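PDB 2FWT: DHC, diheme cytochrome c from Rhodobacter sphaeroides, which probably transfers electrons through its two covalently bound c-type hemes to SHP, the oxygen-binding sphaeroides heme protein. Local coordinates for residues A22-T31 with E56-D65. Sequence-based numbering, arbitrary orientation.
Sequences AALLPARSWT and ESYLVANAAD. With HEC (heme c), chain C.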
loop_
_atom_site.group_PDB
_atom_site.type_symbol
_atom_site.label_atom_id
_atom_site.label_comp_id
_atom_site.label_asym_id
_atom_site.label_seq_id
_atom_site.Cartn_x
_atom_site.Cartn_y
_atom_site.Cartn_z
ATOM N N ALA A 22 1.945 -5.758 -3.283
ATOM C CA ALA A 22 1.147 -6.748 -2.566
ATOM C C ALA A 22 1.848 -7.363 -1.362
ATOM O O ALA A 22 1.223 -7.584 -0.330
ATOM C CB ALA A 22 0.682 -7.830 -3.534
ATOM N N ALA A 23 3.151 -7.593 -1.487
ATOM C CA ALA A 23 3.925 -8.271 -0.465
ATOM C C ALA A 23 3.977 -7.522 0.849
ATOM O O ALA A 23 4.421 -8.081 1.867
ATOM C CB ALA A 23 5.307 -8.469 -0.985
ATOM N N LEU A 24 3.571 -6.259 0.847
ATOM C CA LEU A 24 3.694 -5.438 2.052
ATOM C C LEU A 24 2.590 -5.632 3.111
ATOM O O LEU A 24 2.799 -5.274 4.272
ATOM C CB LEU A 24 3.798 -3.975 1.664
ATOM C CG LEU A 24 5.160 -3.273 1.460
ATOM C CD1 LEU A 24 6.405 -4.113 1.399
ATOM C CD2 LEU A 24 5.102 -2.200 0.420
ATOM N N LEU A 25 1.437 -6.176 2.726
ATOM C CA LEU A 25 0.346 -6.419 3.662
ATOM C C LEU A 25 -0.121 -7.864 3.587
ATOM O O LEU A 25 -0.020 -8.516 2.537
ATOM C CB LEU A 25 -0.856 -5.496 3.372
ATOM C CG LEU A 25 -0.665 -4.001 3.706
ATOM C CD1 LEU A 25 -1.859 -3.224 3.225
ATOM C CD2 LEU A 25 -0.505 -3.819 5.204
ATOM N N PRO A 26 -0.652 -8.368 4.697
ATOM C CA PRO A 26 -1.258 -9.687 4.650
ATOM C C PRO A 26 -2.597 -9.708 3.908
ATOM O O PRO A 26 -3.273 -8.677 3.766
ATOM C CB PRO A 26 -1.442 -10.035 6.108
ATOM C CG PRO A 26 -1.574 -8.710 6.805
ATOM C CD PRO A 26 -0.685 -7.775 6.056
ATOM N N ALA A 27 -2.987 -10.892 3.472
ATOM C CA ALA A 27 -4.215 -11.068 2.675
ATOM C C ALA A 27 -5.435 -10.450 3.331
ATOM O O ALA A 27 -6.223 -9.749 2.667
ATOM C CB ALA A 27 -4.441 -12.514 2.360
ATOM N N ARG A 28 -5.603 -10.662 4.623
ATOM C CA ARG A 28 -6.800 -10.141 5.296
ATOM C C ARG A 28 -6.909 -8.618 5.262
ATOM O O ARG A 28 -8.005 -8.079 5.246
ATOM C CB ARG A 28 -6.855 -10.622 6.727
ATOM C CG ARG A 28 -5.800 -10.050 7.642
ATOM C CD ARG A 28 -5.767 -10.895 8.925
ATOM N NE ARG A 28 -4.764 -10.393 9.843
ATOM C CZ ARG A 28 -3.459 -10.697 9.801
ATOM N NH1 ARG A 28 -2.975 -11.534 8.904
ATOM N NH2 ARG A 28 -2.643 -10.146 10.682
ATOM N N SER A 29 -5.757 -7.945 5.236
ATOM C CA SER A 29 -5.667 -6.490 5.148
ATOM C C SER A 29 -6.056 -6.003 3.749
ATOM O O SER A 29 -6.835 -5.069 3.606
ATOM C CB SER A 29 -4.269 -6.003 5.519
ATOM O OG SER A 29 -3.966 -6.252 6.901
ATOM N N TRP A 30 -5.532 -6.639 2.704
ATOM C CA TRP A 30 -5.972 -6.299 1.353
ATOM C C TRP A 30 -7.472 -6.516 1.174
ATOM O O TRP A 30 -8.158 -5.677 0.589
ATOM C CB TRP A 30 -5.195 -7.076 0.323
ATOM C CG TRP A 30 -3.733 -6.712 0.195
ATOM C CD1 TRP A 30 -2.687 -7.554 0.310
ATOM C CD2 TRP A 30 -3.182 -5.428 -0.101
ATOM N NE1 TRP A 30 -1.543 -6.898 0.125
ATOM C CE2 TRP A 30 -1.802 -5.587 -0.154
ATOM C CE3 TRP A 30 -3.734 -4.150 -0.330
ATOM C CZ2 TRP A 30 -0.930 -4.530 -0.432
ATOM C CZ3 TRP A 30 -2.869 -3.091 -0.628
ATOM C CH2 TRP A 30 -1.491 -3.288 -0.683
ATOM N N THR A 31 -7.999 -7.614 1.686
ATOM C CA THR A 31 -9.443 -7.882 1.564
ATOM C C THR A 31 -10.252 -6.787 2.287
ATOM O O THR A 31 -11.272 -6.290 1.787
ATOM C CB THR A 31 -9.776 -9.292 2.087
ATOM O OG1 THR A 31 -9.240 -10.254 1.178
ATOM C CG2 THR A 31 -11.261 -9.491 2.249
ATOM N N GLU A 56 -8.272 -7.432 -6.032
ATOM C CA GLU A 56 -8.209 -8.128 -4.757
ATOM C C GLU A 56 -7.573 -9.508 -4.895
ATOM O O GLU A 56 -6.755 -9.936 -4.087
ATOM C CB GLU A 56 -9.589 -8.221 -4.118
ATOM C CG GLU A 56 -9.525 -8.823 -2.732
ATOM C CD GLU A 56 -10.861 -8.927 -2.031
ATOM O OE1 GLU A 56 -11.827 -8.268 -2.478
ATOM O OE2 GLU A 56 -10.926 -9.681 -1.033
ATOM N N SER A 57 -7.958 -10.236 -5.917
ATOM C CA SER A 57 -7.387 -11.565 -6.123
ATOM C C SER A 57 -5.855 -11.504 -6.286
ATOM O O SER A 57 -5.130 -12.318 -5.709
ATOM C CB SER A 57 -8.059 -12.263 -7.320
ATOM O OG SER A 57 -7.319 -13.448 -7.664
ATOM N N TYR A 58 -5.361 -10.522 -7.042
ATOM C CA TYR A 58 -3.937 -10.349 -7.242
ATOM C C TYR A 58 -3.249 -10.009 -5.916
ATOM O O TYR A 58 -2.214 -10.603 -5.579
ATOM C CB TYR A 58 -3.658 -9.262 -8.308
ATOM C CG TYR A 58 -2.232 -8.767 -8.288
ATOM C CD1 TYR A 58 -1.234 -9.466 -8.929
ATOM C CD2 TYR A 58 -1.876 -7.595 -7.613
ATOM C CE1 TYR A 58 0.083 -9.052 -8.862
ATOM C CE2 TYR A 58 -0.550 -7.160 -7.573
ATOM C CZ TYR A 58 0.410 -7.887 -8.207
ATOM O OH TYR A 58 1.717 -7.485 -8.182
ATOM N N LEU A 59 -3.823 -9.069 -5.169
ATOM C CA LEU A 59 -3.216 -8.616 -3.921
ATOM C C LEU A 59 -3.150 -9.758 -2.923
ATOM O O LEU A 59 -2.109 -10.027 -2.318
ATOM C CB LEU A 59 -3.947 -7.406 -3.373
ATOM C CG LEU A 59 -3.855 -6.119 -4.195
ATOM C CD1 LEU A 59 -4.886 -5.094 -3.700
ATOM C CD2 LEU A 59 -2.473 -5.546 -4.145
ATOM N N VAL A 60 -4.250 -10.490 -2.793
ATOM C CA VAL A 60 -4.314 -11.626 -1.891
ATOM C C VAL A 60 -3.323 -12.726 -2.264
ATOM O O VAL A 60 -2.613 -13.257 -1.393
ATOM C CB VAL A 60 -5.771 -12.159 -1.810
ATOM C CG1 VAL A 60 -5.872 -13.529 -1.131
ATOM C CG2 VAL A 60 -6.610 -11.162 -1.045
ATOM N N ALA A 61 -3.256 -13.054 -3.553
ATOM C CA ALA A 61 -2.381 -14.127 -4.032
ATOM C C ALA A 61 -0.914 -13.800 -3.844
ATOM O O ALA A 61 -0.098 -14.721 -3.780
ATOM C CB ALA A 61 -2.647 -14.412 -5.529
ATOM N N ASN A 62 -0.591 -12.509 -3.758
ATOM C CA ASN A 62 0.764 -12.034 -3.627
ATOM C C ASN A 62 1.077 -11.334 -2.311
ATOM O O ASN A 62 2.111 -10.696 -2.165
ATOM C CB ASN A 62 1.087 -11.159 -4.834
ATOM C CG ASN A 62 1.104 -11.949 -6.098
ATOM O OD1 ASN A 62 2.078 -12.641 -6.336
ATOM N ND2 ASN A 62 0.017 -11.915 -6.896
ATOM N N ALA A 63 0.226 -11.576 -1.317
ATOM C CA ALA A 63 0.264 -10.873 -0.050
ATOM C C ALA A 63 1.485 -11.310 0.772
ATOM O O ALA A 63 2.153 -12.319 0.451
ATOM C CB ALA A 63 -1.010 -11.142 0.693
ATOM N N ALA A 64 1.787 -10.539 1.803
ATOM C CA ALA A 64 2.880 -10.833 2.725
ATOM C C ALA A 64 2.852 -12.245 3.319
ATOM O O ALA A 64 3.921 -12.838 3.567
ATOM C CB ALA A 64 2.901 -9.808 3.840
ATOM N N ASP A 65 1.648 -12.763 3.562
ATOM C CA ASP A 65 1.448 -14.089 4.151
ATOM C C ASP A 65 1.012 -15.146 3.141
ATOM O O ASP A 65 0.551 -16.210 3.533
ATOM C CB ASP A 65 0.449 -14.022 5.304
ATOM C CG ASP A 65 -0.918 -13.510 4.880
ATOM O OD1 ASP A 65 -1.048 -12.941 3.763
ATOM O OD2 ASP A 65 -1.869 -13.676 5.667
HETATM FE FE HEC C . -5.170 4.294 -1.404
HETATM C CHA HEC C . -3.750 5.076 1.564
HETATM C CHB HEC C . -4.084 1.051 -1.076
HETATM C CHC HEC C . -6.484 3.530 -4.434
HETATM C CHD HEC C . -6.394 7.462 -1.685
HETATM N NA HEC C . -4.099 3.262 -0.049
HETATM C C1A HEC C . -3.604 3.783 1.135
HETATM C C2A HEC C . -2.911 2.767 1.870
HETATM C C3A HEC C . -2.991 1.641 1.130
HETATM C C4A HEC C . -3.733 1.939 -0.084
HETATM C CMA HEC C . -2.404 0.282 1.463
HETATM C CAA HEC C . -2.217 2.975 3.221
HETATM C CBA HEC C . -0.831 3.603 3.082
HETATM C CGA HEC C . -0.106 3.528 4.411
HETATM O O1A HEC C . 0.473 2.463 4.706
HETATM O O2A HEC C . -0.098 4.533 5.171
HETATM N NB HEC C . -5.264 2.613 -2.543
HETATM C C1B HEC C . -4.825 1.357 -2.194
HETATM C C2B HEC C . -5.240 0.417 -3.211
HETATM C C3B HEC C . -5.925 1.117 -4.139
HETATM C C4B HEC C . -5.888 2.516 -3.760
HETATM C CMB HEC C . -4.977 -1.100 -3.092
HETATM C CAB HEC C . -6.632 0.612 -5.416
HETATM C CBB HEC C . -7.735 -0.178 -5.178
HETATM N NC HEC C . -6.221 5.319 -2.792
HETATM C C1C HEC C . -6.662 4.814 -3.996
HETATM C C2C HEC C . -7.298 5.866 -4.744
HETATM C C3C HEC C . -7.296 6.964 -3.985
HETATM C C4C HEC C . -6.604 6.632 -2.751
HETATM C CMC HEC C . -7.905 5.688 -6.145
HETATM C CAC HEC C . -7.908 8.351 -4.329
HETATM C CBC HEC C . -9.222 8.428 -4.705
HETATM N ND HEC C . -5.100 5.932 -0.269
HETATM C C1D HEC C . -5.713 7.154 -0.552
HETATM C C2D HEC C . -5.493 8.079 0.537
HETATM C C3D HEC C . -4.672 7.357 1.558
HETATM C C4D HEC C . -4.471 6.035 0.974
HETATM C CMD HEC C . -6.016 9.479 0.672
HETATM C CAD HEC C . -4.196 7.936 2.884
HETATM C CBD HEC C . -2.828 8.596 2.668
HETATM C CGD HEC C . -2.324 9.269 3.921
HETATM O O1D HEC C . -2.859 8.959 5.013
HETATM O O2D HEC C . -1.373 10.106 3.804
HETATM O O HOH W 1 2.929 -6.530 -5.825
HETATM O O HOH W 2 -4.209 -12.585 6.217
HETATM O O HOH W 3 -13.054 -7.140 -0.390
#
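With CG of both W30 (chi1 -68°) and L59 (chi1 -67°) anti to the carbonyl carbon, the indole and the leucine branch meet at about a right angle between the helices. L59 CB stands over the five-membered ring as a CH-pi contact, 3.8 Å from its centroid, and L59 CD2 lies over the middle of the whole indole; L25 CB lies against the opposite face, toward its rim. At the indole edge, W30 NE1 donates in its ring plane to a lone pair of A22 O, 2.9 Å away, while A63 CB abuts CD1. The indole is thus clamped on two faces and pinned at its N-H, with W30 CZ3 3.8 Å from the heme methyl CMB. An alanine here would probably open a gap between L59, L25 and the heme and leave A22 O without its indole donor. D65 reaches the start of helix 27-34, where OD1 takes the A27 N-H on its syn side at 2.8 Å, next to N-cap residue P26. R28 NH1 remains 4.0 Å from D65 OD2, beyond a salt bridge, and a water joins the two. A64 N adds a hydrogen bond to L25 O from above the carbonyl plane. At the other end T31 OG1 donates to E56 OE2 on its anti side (2.8 Å), and R52 forms a salt bridge with OE1; both carboxylates meet their donors tilted out of plane. A27 CB packs against V60 CG1 and A63 CB, and the axes of 27-31 and 56-61 approach to 8.6 Å at 162°. This nearly antiparallel helix pair belongs to the dihaem cytochrome c fold, its tryptophan and L25 forming part of a heme c pocket.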